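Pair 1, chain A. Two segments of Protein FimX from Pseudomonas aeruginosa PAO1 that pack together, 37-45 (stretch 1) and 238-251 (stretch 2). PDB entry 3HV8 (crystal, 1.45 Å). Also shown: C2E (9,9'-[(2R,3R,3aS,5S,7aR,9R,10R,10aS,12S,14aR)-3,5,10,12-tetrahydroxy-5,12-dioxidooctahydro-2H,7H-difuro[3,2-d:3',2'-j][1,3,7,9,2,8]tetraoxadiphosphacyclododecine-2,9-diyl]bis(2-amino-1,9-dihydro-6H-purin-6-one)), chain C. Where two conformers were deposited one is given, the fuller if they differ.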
# COMPACT_ATOMS: atom_id res chain seq x y z
N PHE A 37 1.25 7.11 -8.91
CA PHE A 37 1.40 7.60 -7.54
C PHE A 37 0.12 8.28 -7.13
O PHE A 37 -0.38 9.14 -7.85
CB PHE A 37 2.58 8.57 -7.48
CG PHE A 37 3.86 7.96 -7.97
CD1 PHE A 37 4.66 7.23 -7.11
CD2 PHE A 37 4.24 8.10 -9.30
CE1 PHE A 37 5.83 6.64 -7.57
CE2 PHE A 37 5.41 7.51 -9.76
CZ PHE A 37 6.20 6.78 -8.89
N GLN A 38 -0.43 7.88 -5.99
CA GLN A 38 -1.63 8.53 -5.48
C GLN A 38 -1.37 9.08 -4.09
O GLN A 38 -1.06 8.33 -3.17
CB GLN A 38 -2.82 7.56 -5.47
CG GLN A 38 -4.10 8.26 -5.01
CD GLN A 38 -5.33 7.38 -5.08
OE1 GLN A 38 -5.24 6.15 -5.08
NE2 GLN A 38 -6.50 8.01 -5.13
N PRO A 39 -1.51 10.40 -3.92
CA PRO A 39 -1.11 11.00 -2.64
C PRO A 39 -2.00 10.54 -1.50
O PRO A 39 -3.20 10.26 -1.68
CB PRO A 39 -1.27 12.51 -2.89
CG PRO A 39 -2.29 12.58 -3.99
CD PRO A 39 -1.97 11.41 -4.89
N VAL A 40 -1.38 10.43 -0.32
CA VAL A 40 -2.06 10.10 0.92
C VAL A 40 -1.92 11.35 1.80
O VAL A 40 -0.81 11.80 2.08
CB VAL A 40 -1.43 8.84 1.60
CG1 VAL A 40 -2.08 8.54 2.93
CG2 VAL A 40 -1.54 7.62 0.66
N ILE A 41 -3.06 11.89 2.21
CA ILE A 41 -3.10 13.22 2.82
C ILE A 41 -3.21 13.14 4.35
O ILE A 41 -4.08 12.44 4.87
CB ILE A 41 -4.29 14.02 2.20
CG1 ILE A 41 -3.89 14.59 0.84
CG2 ILE A 41 -4.70 15.16 3.11
CD1 ILE A 41 -3.71 13.56 -0.25
N SER A 42 -2.33 13.86 5.05
CA SER A 42 -2.37 13.97 6.52
C SER A 42 -3.45 14.96 6.94
O SER A 42 -3.50 16.07 6.41
CB SER A 42 -1.02 14.43 7.08
OG SER A 42 -1.12 14.77 8.47
N LEU A 43 -4.27 14.56 7.90
CA LEU A 43 -5.27 15.46 8.48
C LEU A 43 -4.81 16.08 9.80
O LEU A 43 -5.48 16.95 10.33
CB LEU A 43 -6.60 14.75 8.68
CG LEU A 43 -7.29 14.30 7.39
CD1 LEU A 43 -8.66 13.73 7.70
CD2 LEU A 43 -7.40 15.49 6.41
N ARG A 44 -3.67 15.63 10.33
CA ARG A 44 -3.31 16.00 11.70
C ARG A 44 -1.99 16.75 11.83
O ARG A 44 -1.48 16.92 12.94
CB ARG A 44 -3.29 14.76 12.60
CG ARG A 44 -4.54 13.90 12.48
CD ARG A 44 -5.83 14.69 12.80
NE ARG A 44 -7.01 13.99 12.28
CZ ARG A 44 -8.23 14.50 12.20
NH1 ARG A 44 -9.23 13.77 11.70
NH2 ARG A 44 -8.47 15.74 12.62
N GLY A 45 -1.44 17.19 10.71
CA GLY A 45 -0.32 18.11 10.73
C GLY A 45 1.02 17.51 10.38
O GLY A 45 2.06 18.16 10.52
N THR A 238 -16.76 13.87 7.11
CA THR A 238 -17.11 12.84 8.08
C THR A 238 -15.86 12.18 8.65
O THR A 238 -15.77 11.94 9.85
CB THR A 238 -18.00 11.75 7.45
OG1 THR A 238 -19.24 12.32 7.00
CG2 THR A 238 -18.30 10.64 8.46
N LEU A 239 -14.91 11.90 7.76
CA LEU A 239 -13.67 11.24 8.16
C LEU A 239 -12.84 12.14 9.03
O LEU A 239 -12.22 11.71 9.99
CB LEU A 239 -12.87 10.83 6.92
CG LEU A 239 -13.49 9.65 6.19
CD1 LEU A 239 -12.86 9.44 4.82
CD2 LEU A 239 -13.40 8.40 7.07
N TRP A 240 -12.83 13.43 8.69
CA TRP A 240 -12.09 14.41 9.47
C TRP A 240 -12.67 14.50 10.89
O TRP A 240 -11.92 14.57 11.87
CB TRP A 240 -12.12 15.77 8.76
CG TRP A 240 -10.99 16.68 9.12
CD1 TRP A 240 -9.87 16.93 8.39
CD2 TRP A 240 -10.88 17.47 10.31
NE1 TRP A 240 -9.06 17.83 9.04
CE2 TRP A 240 -9.66 18.18 10.23
CE3 TRP A 240 -11.69 17.66 11.43
CZ2 TRP A 240 -9.23 19.05 11.22
CZ3 TRP A 240 -11.27 18.53 12.42
CH2 TRP A 240 -10.05 19.21 12.31
N GLN A 241 -13.99 14.48 11.00
CA GLN A 241 -14.63 14.53 12.31
C GLN A 241 -14.51 13.21 13.08
O GLN A 241 -14.48 13.20 14.31
CB GLN A 241 -16.10 14.94 12.17
CG GLN A 241 -16.24 16.30 11.52
CD GLN A 241 -15.65 17.42 12.36
OE1 GLN A 241 -15.11 18.39 11.84
NE2 GLN A 241 -15.78 17.30 13.68
N ALA A 242 -14.42 12.11 12.34
CA ALA A 242 -14.23 10.79 12.95
C ALA A 242 -12.80 10.60 13.45
O ALA A 242 -12.51 9.65 14.19
CB ALA A 242 -14.63 9.69 11.98
N GLY A 243 -11.89 11.49 13.05
CA GLY A 243 -10.53 11.47 13.56
C GLY A 243 -9.50 10.73 12.72
O GLY A 243 -8.36 10.54 13.16
N ALA A 244 -9.86 10.34 11.51
CA ALA A 244 -8.91 9.66 10.61
C ALA A 244 -7.58 10.43 10.55
O ALA A 244 -7.58 11.66 10.41
CB ALA A 244 -9.49 9.56 9.22
N THR A 245 -6.45 9.73 10.63
CA THR A 245 -5.18 10.46 10.55
C THR A 245 -4.76 10.82 9.11
O THR A 245 -4.07 11.82 8.91
CB THR A 245 -4.00 9.79 11.31
OG1 THR A 245 -4.08 8.39 11.15
CG2 THR A 245 -4.09 10.11 12.80
N TYR A 246 -5.18 10.00 8.14
CA TYR A 246 -4.90 10.22 6.74
C TYR A 246 -6.10 9.81 5.90
O TYR A 246 -6.87 8.92 6.28
CB TYR A 246 -3.72 9.37 6.24
CG TYR A 246 -2.41 9.57 6.95
CD1 TYR A 246 -1.45 10.43 6.45
CD2 TYR A 246 -2.11 8.83 8.10
CE1 TYR A 246 -0.23 10.61 7.11
CE2 TYR A 246 -0.91 9.01 8.76
CZ TYR A 246 0.03 9.88 8.25
OH TYR A 246 1.25 10.05 8.89
N ILE A 247 -6.22 10.47 4.75
CA ILE A 247 -7.22 10.10 3.76
C ILE A 247 -6.63 10.03 2.35
O ILE A 247 -5.55 10.55 2.07
CB ILE A 247 -8.44 11.07 3.80
CG1 ILE A 247 -7.98 12.51 3.55
CG2 ILE A 247 -9.21 10.90 5.11
CD1 ILE A 247 -9.15 13.50 3.43
N GLN A 248 -7.35 9.35 1.47
CA GLN A 248 -6.94 9.16 0.09
C GLN A 248 -8.20 8.97 -0.74
O GLN A 248 -9.21 8.45 -0.24
CB GLN A 248 -6.06 7.90 -0.01
CG GLN A 248 -5.35 7.75 -1.33
CD GLN A 248 -4.80 6.35 -1.51
OE1 GLN A 248 -5.50 5.37 -1.27
NE2 GLN A 248 -3.57 6.26 -1.96
N GLY A 249 -8.14 9.38 -2.00
CA GLY A 249 -9.26 9.14 -2.90
C GLY A 249 -9.24 10.03 -4.12
O GLY A 249 -8.46 10.98 -4.20
N TYR A 250 -10.08 9.69 -5.09
CA TYR A 250 -10.22 10.49 -6.29
C TYR A 250 -10.53 11.96 -5.98
O TYR A 250 -10.12 12.86 -6.72
CB TYR A 250 -11.31 9.91 -7.21
CG TYR A 250 -10.98 8.58 -7.85
CD1 TYR A 250 -11.99 7.69 -8.20
CD2 TYR A 250 -9.67 8.21 -8.13
CE1 TYR A 250 -11.70 6.47 -8.80
CE2 TYR A 250 -9.37 7.00 -8.72
CZ TYR A 250 -10.39 6.13 -9.06
OH TYR A 250 -10.10 4.92 -9.65
N TYR A 251 -11.27 12.21 -4.90
CA TYR A 251 -11.64 13.58 -4.51
C TYR A 251 -10.41 14.45 -4.23
O TYR A 251 -10.41 15.65 -4.52
CB TYR A 251 -12.58 13.58 -3.30
CG TYR A 251 -13.31 14.89 -3.09
CD1 TYR A 251 -12.88 15.81 -2.14
CD2 TYR A 251 -14.44 15.20 -3.85
CE1 TYR A 251 -13.56 17.02 -1.95
CE2 TYR A 251 -15.12 16.41 -3.67
CZ TYR A 251 -14.68 17.30 -2.71
OH TYR A 251 -15.36 18.49 -2.53
P1 C2E C . -5.98 -1.70 -3.63
O2P C2E C . -5.91 -1.60 -2.04
O1P C2E C . -7.39 -1.99 -3.96
O5' C2E C . -5.69 -0.33 -4.39
C5' C2E C . -6.77 0.62 -4.48
C4' C2E C . -7.55 0.56 -5.81
O4' C2E C . -8.55 1.60 -5.82
C3' C2E C . -6.55 0.95 -6.89
O3' C2E C . -6.81 0.18 -8.08
C2' C2E C . -6.77 2.47 -7.09
O2' C2E C . -6.47 2.92 -8.40
C1' C2E C . -8.27 2.57 -6.81
N9 C2E C . -8.71 3.87 -6.33
C8 C2E C . -7.94 4.87 -5.80
N7 C2E C . -8.71 5.82 -5.32
C5 C2E C . -10.01 5.48 -5.54
C6 C2E C . -11.25 6.10 -5.26
O6 C2E C . -11.34 7.16 -4.65
N1 C2E C . -12.35 5.45 -5.66
C2 C2E C . -12.30 4.26 -6.32
N2 C2E C . -13.47 3.66 -6.69
N3 C2E C . -11.15 3.67 -6.59
C4 C2E C . -10.01 4.25 -6.21
P11 C2E C . -5.54 -0.46 -8.83
O21 C2E C . -6.06 -1.17 -10.13
O11 C2E C . -4.48 0.55 -9.04
O5A C2E C . -4.96 -1.51 -7.79
C5A C2E C . -5.79 -2.62 -7.40
C4A C2E C . -4.99 -3.60 -6.54
O4A C2E C . -3.88 -4.11 -7.30
C3A C2E C . -4.37 -2.99 -5.29
O3A C2E C . -5.25 -2.99 -4.17
C2A C2E C . -3.26 -4.00 -5.00
O2A C2E C . -3.81 -5.19 -4.42
C1A C2E C . -2.81 -4.39 -6.42
N91 C2E C . -1.67 -3.56 -6.79
C81 C2E C . -1.66 -2.34 -7.41
N71 C2E C . -0.42 -1.96 -7.56
C51 C2E C . 0.42 -2.94 -7.12
C61 C2E C . 1.81 -3.13 -7.05
O61 C2E C . 2.63 -2.25 -7.36
N11 C2E C . 2.24 -4.31 -6.53
C21 C2E C . 1.38 -5.28 -6.09
N21 C2E C . 1.89 -6.42 -5.54
N31 C2E C . 0.08 -5.12 -6.12
C41 C2E C . -0.40 -3.98 -6.64
O HOH W 1 -5.68 10.72 -2.99
O HOH W 2 -1.81 12.86 10.10

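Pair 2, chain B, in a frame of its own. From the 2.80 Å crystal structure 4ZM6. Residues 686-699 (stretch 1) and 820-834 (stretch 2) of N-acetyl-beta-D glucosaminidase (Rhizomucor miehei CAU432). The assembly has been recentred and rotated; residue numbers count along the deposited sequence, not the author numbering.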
# COMPACT_ATOMS: atom_id res chain seq x y z
N VAL B 686 7.83 1.93 39.00
CA VAL B 686 6.80 0.91 39.10
C VAL B 686 7.55 -0.41 39.21
O VAL B 686 8.62 -0.56 38.61
CB VAL B 686 5.87 0.97 37.87
CG1 VAL B 686 5.47 -0.42 37.38
CG2 VAL B 686 4.63 1.80 38.19
N HIS B 687 7.01 -1.37 39.96
CA HIS B 687 7.77 -2.55 40.38
C HIS B 687 7.12 -3.90 40.06
O HIS B 687 5.89 -4.03 40.08
CB HIS B 687 8.02 -2.49 41.88
CG HIS B 687 8.50 -1.15 42.36
ND1 HIS B 687 9.83 -0.79 42.33
CD2 HIS B 687 7.82 -0.10 42.87
CE1 HIS B 687 9.95 0.44 42.81
NE2 HIS B 687 8.75 0.88 43.14
N ASP B 688 7.97 -4.88 39.77
CA ASP B 688 7.61 -6.29 39.83
C ASP B 688 8.15 -6.85 41.15
O ASP B 688 9.29 -6.56 41.52
CB ASP B 688 8.24 -7.08 38.67
CG ASP B 688 7.51 -6.88 37.35
OD1 ASP B 688 6.48 -6.19 37.31
OD2 ASP B 688 7.98 -7.42 36.33
N LEU B 689 7.34 -7.65 41.84
CA LEU B 689 7.73 -8.26 43.11
C LEU B 689 8.02 -9.74 42.98
O LEU B 689 7.48 -10.40 42.09
CB LEU B 689 6.63 -8.06 44.15
CG LEU B 689 6.02 -6.66 44.26
CD1 LEU B 689 4.99 -6.62 45.38
CD2 LEU B 689 7.09 -5.60 44.51
N ILE B 690 8.87 -10.26 43.86
CA ILE B 690 9.14 -11.70 43.96
C ILE B 690 8.95 -12.16 45.40
O ILE B 690 9.35 -11.47 46.34
CB ILE B 690 10.54 -12.10 43.45
CG1 ILE B 690 10.75 -13.62 43.57
CG2 ILE B 690 11.64 -11.36 44.21
CD1 ILE B 690 12.01 -14.13 42.93
N GLY B 691 8.33 -13.32 45.57
CA GLY B 691 8.06 -13.87 46.90
C GLY B 691 8.41 -15.35 47.01
O GLY B 691 7.98 -16.15 46.18
N ASP B 692 9.18 -15.70 48.03
CA ASP B 692 9.48 -17.10 48.34
C ASP B 692 8.30 -17.74 49.07
O ASP B 692 7.81 -17.20 50.06
CB ASP B 692 10.74 -17.19 49.21
CG ASP B 692 11.15 -18.62 49.50
OD1 ASP B 692 11.04 -19.47 48.59
OD2 ASP B 692 11.59 -18.89 50.63
N LEU B 693 7.83 -18.87 48.56
CA LEU B 693 6.72 -19.60 49.17
C LEU B 693 7.15 -20.96 49.73
O LEU B 693 6.31 -21.72 50.20
CB LEU B 693 5.59 -19.79 48.16
CG LEU B 693 4.95 -18.54 47.56
CD1 LEU B 693 3.79 -18.92 46.66
CD2 LEU B 693 4.48 -17.59 48.64
N GLN B 694 8.46 -21.24 49.70
CA GLN B 694 9.01 -22.53 50.11
C GLN B 694 8.24 -23.13 51.28
O GLN B 694 7.69 -24.23 51.18
CB GLN B 694 10.50 -22.39 50.47
CG GLN B 694 11.44 -23.27 49.66
CD GLN B 694 12.64 -22.49 49.15
OE1 GLN B 694 13.41 -21.94 49.93
NE2 GLN B 694 12.79 -22.42 47.82
N ASP B 695 8.20 -22.39 52.38
CA ASP B 695 7.39 -22.75 53.54
C ASP B 695 6.56 -21.55 53.97
O ASP B 695 6.88 -20.86 54.94
CB ASP B 695 8.28 -23.26 54.70
CG ASP B 695 8.30 -24.79 54.80
OD1 ASP B 695 8.06 -25.49 53.79
OD2 ASP B 695 8.57 -25.29 55.91
N TYR B 696 5.48 -21.30 53.22
CA TYR B 696 4.59 -20.18 53.49
C TYR B 696 3.35 -20.64 54.24
O TYR B 696 2.68 -21.60 53.83
CB TYR B 696 4.16 -19.48 52.18
CG TYR B 696 3.03 -18.48 52.38
CD1 TYR B 696 3.29 -17.18 52.82
CD2 TYR B 696 1.70 -18.84 52.16
CE1 TYR B 696 2.26 -16.28 53.02
CE2 TYR B 696 0.67 -17.94 52.36
CZ TYR B 696 0.95 -16.66 52.78
OH TYR B 696 -0.07 -15.77 52.97
N LYS B 697 3.06 -19.94 55.33
CA LYS B 697 1.85 -20.16 56.11
C LYS B 697 1.06 -18.85 56.16
O LYS B 697 1.65 -17.78 56.32
CB LYS B 697 2.20 -20.62 57.52
CG LYS B 697 1.17 -21.56 58.15
CD LYS B 697 1.30 -22.99 57.65
CE LYS B 697 2.49 -23.72 58.26
NZ LYS B 697 2.42 -23.81 59.75
N VAL B 698 -0.26 -18.95 56.02
CA VAL B 698 -1.13 -17.77 56.14
C VAL B 698 -1.08 -17.28 57.59
O VAL B 698 -1.45 -18.03 58.49
CB VAL B 698 -2.59 -18.10 55.76
CG1 VAL B 698 -3.50 -16.90 56.00
CG2 VAL B 698 -2.68 -18.53 54.30
N PRO B 699 -0.61 -16.04 57.81
CA PRO B 699 -0.54 -15.50 59.17
C PRO B 699 -1.86 -15.61 59.93
O PRO B 699 -2.93 -15.48 59.33
CB PRO B 699 -0.17 -14.03 58.95
CG PRO B 699 0.57 -14.02 57.65
CD PRO B 699 -0.07 -15.09 56.81
N ASN B 820 -1.51 -16.87 47.86
CA ASN B 820 -0.22 -17.46 48.20
C ASN B 820 -0.34 -18.91 48.66
O ASN B 820 0.49 -19.75 48.29
CB ASN B 820 0.50 -16.63 49.28
CG ASN B 820 1.28 -15.47 48.70
OD1 ASN B 820 1.05 -15.06 47.56
ND2 ASN B 820 2.21 -14.94 49.48
N TRP B 821 -1.37 -19.21 49.45
CA TRP B 821 -1.62 -20.57 49.93
C TRP B 821 -1.87 -21.49 48.75
O TRP B 821 -1.21 -22.52 48.61
CB TRP B 821 -2.82 -20.59 50.89
CG TRP B 821 -3.22 -21.97 51.38
CD1 TRP B 821 -4.42 -22.60 51.18
CD2 TRP B 821 -2.41 -22.87 52.14
NE1 TRP B 821 -4.41 -23.83 51.77
CE2 TRP B 821 -3.19 -24.03 52.37
CE3 TRP B 821 -1.11 -22.82 52.66
CZ2 TRP B 821 -2.71 -25.14 53.09
CZ3 TRP B 821 -0.62 -23.92 53.38
CH2 TRP B 821 -1.42 -25.06 53.59
N LEU B 822 -2.82 -21.09 47.90
CA LEU B 822 -3.14 -21.82 46.67
C LEU B 822 -1.93 -22.07 45.78
O LEU B 822 -1.80 -23.15 45.20
CB LEU B 822 -4.19 -21.06 45.86
CG LEU B 822 -5.61 -21.01 46.41
CD1 LEU B 822 -6.49 -20.21 45.48
CD2 LEU B 822 -6.16 -22.42 46.59
N LEU B 823 -1.06 -21.08 45.65
CA LEU B 823 0.16 -21.25 44.88
C LEU B 823 1.07 -22.26 45.56
O LEU B 823 1.62 -23.15 44.90
CB LEU B 823 0.88 -19.92 44.67
CG LEU B 823 0.16 -18.93 43.74
CD1 LEU B 823 0.65 -17.51 43.97
CD2 LEU B 823 0.31 -19.34 42.28
N LYS B 824 1.23 -22.15 46.89
CA LYS B 824 2.02 -23.13 47.65
C LYS B 824 1.48 -24.55 47.47
O LYS B 824 2.25 -25.49 47.31
CB LYS B 824 2.08 -22.77 49.14
N GLN B 825 0.15 -24.69 47.46
CA GLN B 825 -0.49 -25.99 47.23
C GLN B 825 -0.05 -26.58 45.89
O GLN B 825 0.27 -27.77 45.80
CB GLN B 825 -2.02 -25.89 47.26
CG GLN B 825 -2.63 -25.47 48.59
CD GLN B 825 -2.63 -26.58 49.62
OE1 GLN B 825 -3.65 -27.24 49.83
NE2 GLN B 825 -1.48 -26.79 50.27
N ARG B 826 -0.01 -25.72 44.87
CA ARG B 826 0.40 -26.13 43.52
C ARG B 826 1.90 -26.39 43.36
O ARG B 826 2.37 -26.68 42.26
CB ARG B 826 -0.02 -25.07 42.49
CG ARG B 826 -1.52 -24.88 42.35
CD ARG B 826 -1.81 -23.65 41.51
NE ARG B 826 -3.23 -23.50 41.18
CZ ARG B 826 -3.70 -22.66 40.25
NH1 ARG B 826 -2.87 -21.90 39.54
NH2 ARG B 826 -5.00 -22.60 40.03
N GLY B 827 2.66 -26.28 44.45
CA GLY B 827 4.09 -26.56 44.43
C GLY B 827 4.96 -25.37 44.09
O GLY B 827 6.17 -25.51 43.96
N VAL B 828 4.35 -24.19 43.98
CA VAL B 828 5.07 -22.99 43.59
C VAL B 828 6.00 -22.55 44.70
O VAL B 828 5.57 -22.35 45.83
CB VAL B 828 4.10 -21.83 43.28
CG1 VAL B 828 4.87 -20.53 43.03
CG2 VAL B 828 3.23 -22.17 42.07
N THR B 829 7.28 -22.41 44.37
CA THR B 829 8.29 -21.92 45.31
C THR B 829 8.59 -20.42 45.14
O THR B 829 8.96 -19.76 46.11
CB THR B 829 9.61 -22.73 45.17
OG1 THR B 829 10.07 -22.68 43.82
CG2 THR B 829 9.39 -24.17 45.56
N LYS B 830 8.44 -19.89 43.92
CA LYS B 830 8.74 -18.48 43.64
C LYS B 830 7.55 -17.81 42.96
O LYS B 830 7.04 -18.32 41.97
CB LYS B 830 9.99 -18.37 42.76
CG LYS B 830 11.26 -18.89 43.42
CD LYS B 830 12.37 -19.13 42.41
CE LYS B 830 13.53 -19.92 43.00
NZ LYS B 830 14.41 -19.08 43.87
N SER B 831 7.13 -16.66 43.48
CA SER B 831 5.87 -16.03 43.06
C SER B 831 6.05 -14.62 42.48
O SER B 831 6.78 -13.81 43.04
CB SER B 831 4.89 -15.98 44.24
OG SER B 831 3.65 -15.42 43.86
N TYR B 832 5.36 -14.35 41.38
CA TYR B 832 5.53 -13.14 40.59
C TYR B 832 4.33 -12.21 40.71
O TYR B 832 3.26 -12.51 40.20
CB TYR B 832 5.71 -13.55 39.13
CG TYR B 832 6.03 -12.45 38.12
CD1 TYR B 832 7.04 -11.52 38.35
CD2 TYR B 832 5.36 -12.40 36.90
CE1 TYR B 832 7.34 -10.55 37.41
CE2 TYR B 832 5.66 -11.43 35.96
CZ TYR B 832 6.65 -10.51 36.22
OH TYR B 832 6.93 -9.56 35.26
N VAL B 833 4.52 -11.08 41.39
CA VAL B 833 3.50 -10.04 41.45
C VAL B 833 3.97 -8.87 40.58
O VAL B 833 4.90 -8.15 40.94
CB VAL B 833 3.25 -9.56 42.89
CG1 VAL B 833 2.23 -8.43 42.91
CG2 VAL B 833 2.77 -10.73 43.74
N ASP B 834 3.32 -8.69 39.44
CA ASP B 834 3.82 -7.80 38.40
C ASP B 834 3.13 -6.45 38.45
O ASP B 834 1.93 -6.37 38.73
CB ASP B 834 3.66 -8.44 37.01
CG ASP B 834 2.20 -8.71 36.64
OD1 ASP B 834 1.51 -9.42 37.40
OD2 ASP B 834 1.76 -8.23 35.58

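Pair 1 and pair 2 share one backbone arrangement. In each, a helix is followed by a glycine, the first residue to leave helical phi/psi, a short turn follows, and the chain then runs antiparallel to a strand of the other stretch. Fourteen central residues superpose with an RMSD of 0.9 Å.

The helix ends alike. Gly A243 matches Gly B827, and both close a Schellman motif with positive phi. At these backbone angles a CB would be jammed against the carbonyl O of the preceding residue, which by itself calls for glycine. The next residues also match: Ala A244 with Val B828, and Thr A245 with Thr B829.

The strands are held in the same register. In pair 1, Ile A41 N donates to Ile A247 O at 2.8 Å, and Ile A247 N returns a bond to Ile A41 O at 2.9 Å. In pair 2, the matching bonds run from Gly B691 N to Ser B831 O at 3.0 Å and from Ser B831 N to Gly B691 O at 2.9 Å. A further bond lies just past the strand in each pair: Leu A43 N to Thr A245 O at 2.9 Å, and Leu B693 N to Thr B829 O at 2.8 Å. Pair 2 adds another two-bond pair, between Leu B689 and Val B833. Pro A39 matches Leu B689; as a proline it has no backbone N-H to give. Its O instead accepts a bond from water 1 at 2.8 Å, and the same water accepts one from Gly A249 N at 3.0 Å.

Leucine is the common packing residue. Leu A43 and Leu B693 have CA atoms 0.2 Å apart after superposition and the same m, t rotamer. Both point toward the other stretch. Leu A43 CD2 meets Trp A240 CD1 at 3.5 Å, at the edge of the ring, and Leu A43 CD1 lies 3.9 Å from Ile A247 CG2. Leu B693 CD1 instead reaches Leu B823 CB at 3.7 Å and Val B828 CG1 at 4.1 Å. At the strand pair, Ile A41 CB and Ile A247 CG1 approach to 4.2 Å, where pair 2 has Gly B691 and Ser B831.

The next position differs most. Arg A44 NH1 donates to Trp A240 O at 2.8 Å and to Ala A244 O at 3.0 Å, so it ties the loop after the strand to the last turn of the helix and the residue just past Gly A243. Its guanidinium also lies over one face of the Trp A240 ring, a cation-pi contact. Gln B694 matches Arg A44 but makes no hydrogen bond across. Lys B824, at the Trp A240 position, is not modelled beyond CB.

Gln A38 and Asp B688 also match. Gln A38 NE2 donates to C2E N7 at 3.1 Å, while its O accepts a weak bond from Gln A248 NE2 at 3.5 Å. In pair 2, Tyr B832, which matches Gln A248, donates from OH to Asp B688 OD2 at 2.6 Å. A side-chain-to-side-chain bond therefore spans these positions in pair 2.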